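PDB 3D2L: SAM-dependent methyltransferase from Exiguobacterium sibiricum 255-15, which probably transfers a methyl group from S-adenosylmethionine to an acceptor substrate. Local coordinates for residues 6-11 and 64-69; 160-165 and 179-184; 175-180 and 193-198. All coordinates share one frame; numbering follows the deposited sequence.

Contact 1 (6-11 and 64-69); sequences QFAYVY and EEMLEI
Ile-69 reaches out from helix 64-76 between Gln-6, Ala-8 and Tyr-9, and its branches share the contact out among them. Its CB lies 4.2 Å from Tyr-9 CZ. With CG1 anti to the carbonyl carbon (chi1 -59°), that methylene comes within 3.5 Å of Ala-8 CB and also sits over one face of the phenol ring of Tyr-9, a CH-pi contact 4.2 Å from the centroid. CG2, the other branch, is turned to the CE1-CZ side of the same ring. CD1, at the tip, is turned to the Gln-6 side chain, but it is also modelled too near the tyrosine ring, so its exact place is doubtful. The Gln-6 amide bonds beyond this contact, NE2 giving its hydrogen bond to Glu-72, about one turn beyond Ile-69. Alanine suits position 8 because its lone methyl lets the helix come close, Ala-8 CB to Met-66 CG being 4.1 Å. Selenium of Met-66, a selenomethionine, approaches the Tyr-11 ring obliquely in a Met-aromatic contact. Helix 64-76 links parallel strands 56-61 and 82-85, a beta-alpha-beta crossover of the Rossmann-like methyltransferase fold, against which the N-terminal segment is laid.

Contact 2 (160-165 and 179-184); sequences SYIWFA and TFFIEG
Tyr-161 and Phe-180 face each other as a non-hydrogen-bonded pair in an antiparallel beta hairpin, formed by strands 159-167 and 173-183 of the four-stranded sheet. This is the tight part of the contact: the CA atoms of Tyr-161 and Phe-180 are 4.4 Å apart, and Tyr-161 CB touches Phe-180 CD2 at 3.8 Å. The rings do not stack. Tyr-161 has CG in the crowded position between the backbone N and the carbonyl carbon (chi1 71°), and its ring leads away from Phe-180, with the backbone N of Trp-163 at its edge. Large aromatic groups suit this face because helix 9-14 covers it, Leu-14 touching Tyr-161 and Val-10 touching Phe-180. Ser-160 and Ile-162 flank Tyr-161 in hydrogen-bonded pairs with Phe-181 and Thr-179, each pair closed by two backbone bonds. The straightest runs from Phe-181 N to Ser-160 O, 2.8 Å long with 172° at the hydrogen. Side chains of these four residues lie on the opposite face, where the packing is looser. There Ile-162 CD1 only just reaches the edge of the Phe-181 ring, 4.5 Å from CE2. Partly exposed, this face also takes small polar groups: Ser-160 OG bonds to His-155, and Thr-179 OG1 has Asp-193 as its main partner. A water sits beside Thr-179, donating to Ile-162 O at 2.9 Å and, weakly, to Thr-179 OG1 at 3.3 Å.

Contact 3 (175-180 and 193-198); sequences VHELTF and DETHHQ
Val-175 lies beside His-197, pointing the same way, and sets its CG1 3.5 Å from Thr-195 CG2; beta-branched residues such as valine and threonine suit extended strands. At His-176 the backbone exchanges two bonds with His-196, and the imidazole adds a third link across the strands, NE2 donating to Gln-198 OE1 at 2.9 Å. The acceptor lies near the ring plane, whereas NE2 sits above the amide plane, the two planes being 62° apart. Gln-198 OE1 also accepts from His-138, while Gln-198 NE2 bonds to Asp-105, so the amide is gripped at both ends. A phenylalanine in place of His-176 would probably leave Gln-198 OE1 without its donor from the neighbouring strand, though the bond from His-138 would remain. Glu-177 comes next, on the last hairpin of a four-stranded antiparallel meander, in which strand 173-183 is paired along both edges. Its chain is bent at chi2 (-77°), which swings CD back toward the partner strand; OE1 there accepts from Thr-195 OG1 at a short 2.5 Å, on the syn side of the carboxylate. Leu-178 turns to the same face as Trp-163 and Tyr-161, which its side chain touches, and its N bonds to Glu-194 O at 2.8 Å. Thr-179 OG1 donates a hydrogen bond to Asp-193 OD1 on the anti side, 2.5 Å away, an oxygen that also forms a salt bridge with Arg-191.

In the fold
Contacts 2 and 3 belong to one antiparallel sheet and share strand 173-183, pairing its two edges and both using Thr-179 and Phe-180. Contact 2 lies at the surface, its centre about 21 Å from the centre of the chain, and is held mainly by backbone bonds and aromatic packing. Contact 3 is partly buried and nearer the centre, and side-chain hydrogen bonds supplement its ladder. Contact 1, also partly buried, joins the N-terminal segment 6-11 to helix 64-76 through apolar and aromatic touches instead of polar bonds. That segment connects the groups: the ring of Phe-7 meets that of Phe-180 edge-to-face, so it lies between the added sheet and the Rossmann-like domain.

Contact 1 (6-11 and 64-69)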
loop_
_atom_site.group_PDB
_atom_site.type_symbol
_atom_site.label_atom_id
_atom_site.label_comp_id
_atom_site.label_asym_id
_atom_site.label_seq_id
_atom_site.Cartn_x
_atom_site.Cartn_y
_atom_site.Cartn_z
ATOM N N GLN A 6 18.664 0.915 -11.834
ATOM C CA GLN A 6 17.226 0.850 -11.411
ATOM C C GLN A 6 16.981 1.472 -10.027
ATOM O O GLN A 6 16.946 0.767 -8.999
ATOM C CB GLN A 6 16.720 -0.595 -11.460
ATOM C CG GLN A 6 16.592 -1.137 -12.889
ATOM C CD GLN A 6 16.226 -2.611 -12.936
ATOM O OE1 GLN A 6 16.821 -3.436 -12.219
ATOM N NE2 GLN A 6 15.252 -2.958 -13.792
ATOM N N PHE A 7 16.794 2.797 -10.035
ATOM C CA PHE A 7 16.526 3.587 -8.832
ATOM C C PHE A 7 15.552 2.906 -7.865
ATOM O O PHE A 7 15.733 3.007 -6.654
ATOM C CB PHE A 7 15.986 4.981 -9.224
ATOM C CG PHE A 7 15.486 5.799 -8.049
ATOM C CD1 PHE A 7 16.370 6.524 -7.257
ATOM C CD2 PHE A 7 14.134 5.844 -7.738
ATOM C CE1 PHE A 7 15.913 7.270 -6.163
ATOM C CE2 PHE A 7 13.675 6.593 -6.651
ATOM C CZ PHE A 7 14.570 7.309 -5.868
ATOM N N ALA A 8 14.536 2.218 -8.401
ATOM C CA ALA A 8 13.508 1.580 -7.577
ATOM C C ALA A 8 14.038 0.669 -6.448
ATOM O O ALA A 8 13.356 0.528 -5.423
ATOM C CB ALA A 8 12.494 0.837 -8.447
ATOM N N TYR A 9 15.227 0.080 -6.599
ATOM C CA TYR A 9 15.810 -0.734 -5.492
ATOM C C TYR A 9 16.074 0.014 -4.165
ATOM O O TYR A 9 16.137 -0.609 -3.087
ATOM C CB TYR A 9 17.057 -1.510 -5.934
ATOM C CG TYR A 9 16.659 -2.719 -6.756
ATOM C CD1 TYR A 9 15.986 -3.807 -6.152
ATOM C CD2 TYR A 9 16.916 -2.779 -8.127
ATOM C CE1 TYR A 9 15.589 -4.925 -6.898
ATOM C CE2 TYR A 9 16.533 -3.898 -8.879
ATOM C CZ TYR A 9 15.864 -4.962 -8.262
ATOM O OH TYR A 9 15.475 -6.053 -9.016
ATOM N N VAL A 10 16.204 1.335 -4.231
ATOM C CA VAL A 10 16.399 2.112 -3.019
ATOM C C VAL A 10 15.170 1.955 -2.095
ATOM O O VAL A 10 15.280 2.074 -0.857
ATOM C CB VAL A 10 16.684 3.614 -3.318
ATOM C CG1 VAL A 10 17.855 3.731 -4.277
ATOM C CG2 VAL A 10 15.422 4.336 -3.842
ATOM N N TYR A 11 14.006 1.692 -2.692
ATOM C CA TYR A 11 12.792 1.475 -1.906
ATOM C C TYR A 11 12.835 0.114 -1.229
ATOM O O TYR A 11 12.400 -0.019 -0.089
ATOM C CB TYR A 11 11.531 1.612 -2.751
ATOM C CG TYR A 11 11.289 3.021 -3.212
ATOM C CD1 TYR A 11 10.971 4.030 -2.292
ATOM C CD2 TYR A 11 11.359 3.357 -4.565
ATOM C CE1 TYR A 11 10.739 5.343 -2.714
ATOM C CE2 TYR A 11 11.126 4.663 -4.997
ATOM C CZ TYR A 11 10.816 5.642 -4.067
ATOM O OH TYR A 11 10.580 6.917 -4.499
ATOM N N GLU A 64 6.076 2.517 -13.573
ATOM C CA GLU A 64 6.674 1.539 -14.481
ATOM C C GLU A 64 7.959 0.984 -13.924
ATOM O O GLU A 64 8.225 -0.207 -14.034
ATOM C CB GLU A 64 6.955 2.174 -15.862
ATOM C CG GLU A 64 5.711 2.649 -16.624
ATOM C CD GLU A 64 5.209 4.079 -16.288
ATOM O OE1 GLU A 64 5.588 4.661 -15.215
ATOM O OE2 GLU A 64 4.413 4.607 -17.129
ATOM N N GLU A 65 8.737 1.865 -13.291
ATOM C CA GLU A 65 10.048 1.533 -12.735
ATOM C C GLU A 65 9.948 0.536 -11.577
ATOM O O GLU A 65 10.714 -0.419 -11.466
ATOM C CB GLU A 65 10.741 2.830 -12.273
ATOM C CG GLU A 65 11.141 3.785 -13.447
ATOM C CD GLU A 65 10.016 4.713 -13.998
ATOM O OE1 GLU A 65 8.863 4.758 -13.497
ATOM O OE2 GLU A 65 10.317 5.439 -14.961
HETATM N N MSE A 66 8.968 0.749 -10.720
HETATM C CA MSE A 66 8.756 -0.156 -9.630
HETATM C C MSE A 66 8.263 -1.510 -10.144
HETATM O O MSE A 66 8.730 -2.575 -9.665
HETATM C CB MSE A 66 7.819 0.487 -8.593
HETATM C CG MSE A 66 8.466 1.688 -7.944
HETATM SE SE MSE A 66 7.478 2.268 -6.419
HETATM C CE MSE A 66 5.882 2.820 -7.081
ATOM N N LEU A 67 7.353 -1.493 -11.131
ATOM C CA LEU A 67 6.811 -2.748 -11.715
ATOM C C LEU A 67 7.857 -3.550 -12.457
ATOM O O LEU A 67 7.782 -4.775 -12.502
ATOM C CB LEU A 67 5.561 -2.490 -12.574
ATOM C CG LEU A 67 4.375 -1.924 -11.806
ATOM C CD1 LEU A 67 3.123 -1.866 -12.724
ATOM C CD2 LEU A 67 4.074 -2.699 -10.529
ATOM N N GLU A 68 8.866 -2.875 -13.002
ATOM C CA GLU A 68 9.982 -3.551 -13.647
ATOM C C GLU A 68 10.771 -4.387 -12.645
ATOM O O GLU A 68 11.142 -5.519 -12.926
ATOM C CB GLU A 68 10.903 -2.546 -14.320
ATOM C CG GLU A 68 10.318 -1.980 -15.601
ATOM C CD GLU A 68 11.122 -0.796 -16.167
ATOM O OE1 GLU A 68 12.303 -0.630 -15.798
ATOM O OE2 GLU A 68 10.550 -0.046 -16.991
ATOM N N ILE A 69 11.026 -3.815 -11.469
ATOM C CA ILE A 69 11.723 -4.533 -10.395
ATOM C C ILE A 69 10.835 -5.672 -9.889
ATOM O O ILE A 69 11.302 -6.777 -9.713
ATOM C CB ILE A 69 12.063 -3.607 -9.239
ATOM C CG1 ILE A 69 12.955 -2.435 -9.697
ATOM C CG2 ILE A 69 12.748 -4.382 -8.139
ATOM C CD1 ILE A 69 14.180 -2.811 -10.361
#

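Contact 2 (160-165 and 179-184)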
loop_
_atom_site.group_PDB
_atom_site.type_symbol
_atom_site.label_atom_id
_atom_site.label_comp_id
_atom_site.label_asym_id
_atom_site.label_seq_id
_atom_site.Cartn_x
_atom_site.Cartn_y
_atom_site.Cartn_z
ATOM N N SER A 160 21.707 5.357 1.035
ATOM C CA SER A 160 21.385 5.938 2.340
ATOM C C SER A 160 20.283 6.962 2.049
ATOM O O SER A 160 20.198 7.469 0.936
ATOM C CB SER A 160 22.612 6.628 2.965
ATOM O OG SER A 160 23.706 5.722 3.165
ATOM N N TYR A 161 19.431 7.235 3.024
ATOM C CA TYR A 161 18.373 8.231 2.877
ATOM C C TYR A 161 18.184 9.048 4.131
ATOM O O TYR A 161 18.526 8.633 5.238
ATOM C CB TYR A 161 17.015 7.594 2.505
ATOM C CG TYR A 161 16.353 6.795 3.624
ATOM C CD1 TYR A 161 15.572 7.421 4.573
ATOM C CD2 TYR A 161 16.532 5.405 3.733
ATOM C CE1 TYR A 161 14.979 6.720 5.606
ATOM C CE2 TYR A 161 15.936 4.689 4.765
ATOM C CZ TYR A 161 15.148 5.357 5.694
ATOM O OH TYR A 161 14.537 4.694 6.745
ATOM N N ILE A 162 17.642 10.231 3.908
ATOM C CA ILE A 162 17.256 11.167 4.949
ATOM C C ILE A 162 15.785 11.459 4.599
ATOM O O ILE A 162 15.447 11.873 3.487
ATOM C CB ILE A 162 18.075 12.457 4.956
ATOM C CG1 ILE A 162 19.528 12.147 5.342
ATOM C CG2 ILE A 162 17.501 13.440 5.963
ATOM C CD1 ILE A 162 20.531 13.335 5.218
ATOM N N TRP A 163 14.930 11.228 5.572
ATOM C CA TRP A 163 13.495 11.387 5.427
ATOM C C TRP A 163 12.930 12.300 6.495
ATOM O O TRP A 163 13.057 12.030 7.682
ATOM C CB TRP A 163 12.889 10.005 5.493
ATOM C CG TRP A 163 11.401 9.901 5.662
ATOM C CD1 TRP A 163 10.468 10.869 5.492
ATOM C CD2 TRP A 163 10.675 8.683 5.863
ATOM N NE1 TRP A 163 9.206 10.356 5.684
ATOM C CE2 TRP A 163 9.297 9.014 5.887
ATOM C CE3 TRP A 163 11.056 7.353 6.059
ATOM C CZ2 TRP A 163 8.294 8.069 6.114
ATOM C CZ3 TRP A 163 10.062 6.405 6.265
ATOM C CH2 TRP A 163 8.687 6.775 6.291
ATOM N N PHE A 164 12.356 13.418 6.055
ATOM C CA PHE A 164 11.683 14.353 6.933
ATOM C C PHE A 164 10.183 14.157 6.742
ATOM O O PHE A 164 9.691 14.161 5.614
ATOM C CB PHE A 164 11.995 15.808 6.608
ATOM C CG PHE A 164 13.468 16.140 6.669
ATOM C CD1 PHE A 164 14.209 15.873 7.811
ATOM C CD2 PHE A 164 14.095 16.773 5.606
ATOM C CE1 PHE A 164 15.571 16.181 7.869
ATOM C CE2 PHE A 164 15.443 17.087 5.669
ATOM C CZ PHE A 164 16.173 16.790 6.796
ATOM N N ALA A 165 9.464 14.031 7.845
ATOM C CA ALA A 165 8.028 13.810 7.817
ATOM C C ALA A 165 7.428 14.961 8.582
ATOM O O ALA A 165 7.701 15.131 9.772
ATOM C CB ALA A 165 7.704 12.486 8.458
ATOM N N THR A 179 15.491 12.190 0.562
ATOM C CA THR A 179 16.744 12.386 -0.163
ATOM C C THR A 179 17.452 11.039 -0.113
ATOM O O THR A 179 17.648 10.513 0.960
ATOM C CB THR A 179 17.626 13.473 0.435
ATOM O OG1 THR A 179 17.021 14.750 0.192
ATOM C CG2 THR A 179 19.047 13.502 -0.240
ATOM N N PHE A 180 17.795 10.495 -1.275
ATOM C CA PHE A 180 18.565 9.244 -1.382
ATOM C C PHE A 180 19.954 9.574 -1.882
ATOM O O PHE A 180 20.103 10.414 -2.760
ATOM C CB PHE A 180 17.914 8.252 -2.378
ATOM C CG PHE A 180 16.556 7.766 -1.936
ATOM C CD1 PHE A 180 15.409 8.477 -2.279
ATOM C CD2 PHE A 180 16.445 6.653 -1.101
ATOM C CE1 PHE A 180 14.149 8.067 -1.837
ATOM C CE2 PHE A 180 15.182 6.225 -0.660
ATOM C CZ PHE A 180 14.042 6.945 -1.021
ATOM N N PHE A 181 20.962 8.931 -1.300
ATOM C CA PHE A 181 22.330 9.004 -1.781
ATOM C C PHE A 181 22.605 7.601 -2.248
ATOM O O PHE A 181 22.680 6.677 -1.429
ATOM C CB PHE A 181 23.318 9.443 -0.707
ATOM C CG PHE A 181 23.153 10.853 -0.323
ATOM C CD1 PHE A 181 23.628 11.850 -1.140
ATOM C CD2 PHE A 181 22.463 11.189 0.836
ATOM C CE1 PHE A 181 23.447 13.176 -0.801
ATOM C CE2 PHE A 181 22.279 12.504 1.191
ATOM C CZ PHE A 181 22.766 13.499 0.372
ATOM N N ILE A 182 22.700 7.439 -3.566
ATOM C CA ILE A 182 22.902 6.146 -4.184
ATOM C C ILE A 182 24.345 6.026 -4.628
ATOM O O ILE A 182 24.866 6.901 -5.349
ATOM C CB ILE A 182 21.989 5.924 -5.431
ATOM C CG1 ILE A 182 20.525 6.184 -5.103
ATOM C CG2 ILE A 182 22.166 4.515 -5.987
ATOM C CD1 ILE A 182 20.115 7.604 -5.244
ATOM N N GLU A 183 24.967 4.916 -4.225
ATOM C CA GLU A 183 26.352 4.640 -4.541
ATOM C C GLU A 183 26.444 4.231 -6.000
ATOM O O GLU A 183 25.650 3.417 -6.443
ATOM C CB GLU A 183 26.866 3.481 -3.686
ATOM C CG GLU A 183 28.393 3.320 -3.734
ATOM C CD GLU A 183 28.866 2.119 -2.934
ATOM O OE1 GLU A 183 28.035 1.228 -2.644
ATOM O OE2 GLU A 183 30.059 2.074 -2.582
ATOM N N GLY A 184 27.412 4.782 -6.723
ATOM C CA GLY A 184 27.634 4.434 -8.114
ATOM C C GLY A 184 28.740 3.405 -8.229
ATOM O O GLY A 184 29.385 3.047 -7.233
HETATM O O HOH W 1 15.253 14.701 2.999
#

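Contact 3 (175-180 and 193-198)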
loop_
_atom_site.group_PDB
_atom_site.type_symbol
_atom_site.label_atom_id
_atom_site.label_comp_id
_atom_site.label_asym_id
_atom_site.label_seq_id
_atom_site.Cartn_x
_atom_site.Cartn_y
_atom_site.Cartn_z
ATOM N N VAL A 175 3.776 15.500 4.460
ATOM C CA VAL A 175 4.671 15.698 3.326
ATOM C C VAL A 175 5.947 14.958 3.714
ATOM O O VAL A 175 6.551 15.257 4.738
ATOM C CB VAL A 175 5.006 17.209 3.080
ATOM C CG1 VAL A 175 5.960 17.362 1.915
ATOM C CG2 VAL A 175 3.750 18.010 2.832
ATOM N N HIS A 176 6.308 13.934 2.945
ATOM C CA HIS A 176 7.545 13.183 3.179
ATOM C C HIS A 176 8.598 13.694 2.225
ATOM O O HIS A 176 8.473 13.488 1.012
ATOM C CB HIS A 176 7.354 11.689 2.870
ATOM C CG HIS A 176 6.270 11.051 3.666
ATOM N ND1 HIS A 176 6.298 10.978 5.041
ATOM C CD2 HIS A 176 5.126 10.434 3.275
ATOM C CE1 HIS A 176 5.209 10.354 5.463
ATOM N NE2 HIS A 176 4.497 9.989 4.408
ATOM N N GLU A 177 9.625 14.365 2.753
ATOM C CA GLU A 177 10.730 14.863 1.925
ATOM C C GLU A 177 11.846 13.868 2.038
ATOM O O GLU A 177 12.457 13.733 3.084
ATOM C CB GLU A 177 11.182 16.244 2.366
ATOM C CG GLU A 177 10.109 17.295 2.170
ATOM C CD GLU A 177 9.945 17.756 0.740
ATOM O OE1 GLU A 177 10.402 17.049 -0.194
ATOM O OE2 GLU A 177 9.371 18.860 0.554
ATOM N N LEU A 178 12.080 13.153 0.941
ATOM C CA LEU A 178 13.102 12.132 0.880
ATOM C C LEU A 178 14.310 12.574 0.076
ATOM O O LEU A 178 14.173 13.243 -0.953
ATOM C CB LEU A 178 12.555 10.868 0.232
ATOM C CG LEU A 178 11.869 9.802 1.074
ATOM C CD1 LEU A 178 12.908 9.083 1.970
ATOM C CD2 LEU A 178 10.776 10.421 1.872
ATOM N N THR A 179 15.491 12.190 0.562
ATOM C CA THR A 179 16.744 12.386 -0.163
ATOM C C THR A 179 17.452 11.039 -0.113
ATOM O O THR A 179 17.648 10.513 0.960
ATOM C CB THR A 179 17.626 13.473 0.435
ATOM O OG1 THR A 179 17.021 14.750 0.192
ATOM C CG2 THR A 179 19.047 13.502 -0.240
ATOM N N PHE A 180 17.795 10.495 -1.275
ATOM C CA PHE A 180 18.565 9.244 -1.382
ATOM C C PHE A 180 19.954 9.574 -1.882
ATOM O O PHE A 180 20.103 10.414 -2.760
ATOM C CB PHE A 180 17.914 8.252 -2.378
ATOM C CG PHE A 180 16.556 7.766 -1.936
ATOM C CD1 PHE A 180 15.409 8.477 -2.279
ATOM C CD2 PHE A 180 16.445 6.653 -1.101
ATOM C CE1 PHE A 180 14.149 8.067 -1.837
ATOM C CE2 PHE A 180 15.182 6.225 -0.660
ATOM C CZ PHE A 180 14.042 6.945 -1.021
ATOM N N ASP A 193 16.290 13.512 -4.823
ATOM C CA ASP A 193 15.324 14.082 -3.882
ATOM C C ASP A 193 13.910 13.828 -4.402
ATOM O O ASP A 193 13.640 14.051 -5.586
ATOM C CB ASP A 193 15.513 15.604 -3.782
ATOM C CG ASP A 193 16.863 16.002 -3.191
ATOM O OD1 ASP A 193 17.312 15.378 -2.219
ATOM O OD2 ASP A 193 17.460 16.965 -3.690
ATOM N N GLU A 194 13.024 13.369 -3.528
ATOM C CA GLU A 194 11.614 13.110 -3.854
ATOM C C GLU A 194 10.683 13.643 -2.772
ATOM O O GLU A 194 11.055 13.686 -1.603
ATOM C CB GLU A 194 11.352 11.612 -3.925
ATOM C CG GLU A 194 11.909 10.956 -5.109
ATOM C CD GLU A 194 11.510 9.499 -5.181
ATOM O OE1 GLU A 194 11.188 8.918 -4.106
ATOM O OE2 GLU A 194 11.527 8.942 -6.310
ATOM N N THR A 195 9.467 14.028 -3.168
ATOM C CA THR A 195 8.474 14.487 -2.224
ATOM C C THR A 195 7.233 13.619 -2.427
ATOM O O THR A 195 6.761 13.452 -3.531
ATOM C CB THR A 195 8.120 15.961 -2.418
ATOM O OG1 THR A 195 9.331 16.717 -2.472
ATOM C CG2 THR A 195 7.267 16.465 -1.259
ATOM N N HIS A 196 6.764 13.043 -1.335
ATOM C CA HIS A 196 5.596 12.180 -1.307
ATOM C C HIS A 196 4.585 12.794 -0.375
ATOM O O HIS A 196 4.943 13.375 0.641
ATOM C CB HIS A 196 5.993 10.780 -0.869
ATOM C CG HIS A 196 6.979 10.131 -1.802
ATOM N ND1 HIS A 196 6.601 9.536 -2.988
ATOM C CD2 HIS A 196 8.326 10.031 -1.749
ATOM C CE1 HIS A 196 7.670 9.084 -3.616
ATOM N NE2 HIS A 196 8.730 9.361 -2.881
ATOM N N HIS A 197 3.318 12.640 -0.743
ATOM C CA HIS A 197 2.215 13.208 -0.000
ATOM C C HIS A 197 1.293 12.107 0.457
ATOM O O HIS A 197 0.898 11.258 -0.334
ATOM C CB HIS A 197 1.444 14.181 -0.895
ATOM C CG HIS A 197 2.275 15.336 -1.347
ATOM N ND1 HIS A 197 2.471 16.454 -0.568
ATOM C CD2 HIS A 197 3.032 15.511 -2.460
ATOM C CE1 HIS A 197 3.289 17.283 -1.195
ATOM N NE2 HIS A 197 3.647 16.731 -2.341
ATOM N N GLN A 198 0.919 12.148 1.728
ATOM C CA GLN A 198 -0.061 11.207 2.250
ATOM C C GLN A 198 -1.105 11.915 3.075
ATOM O O GLN A 198 -0.840 12.961 3.657
ATOM C CB GLN A 198 0.592 10.109 3.049
ATOM C CG GLN A 198 1.220 9.039 2.206
ATOM C CD GLN A 198 1.702 7.892 3.055
ATOM O OE1 GLN A 198 2.325 8.116 4.124
ATOM N NE2 GLN A 198 1.416 6.648 2.616
#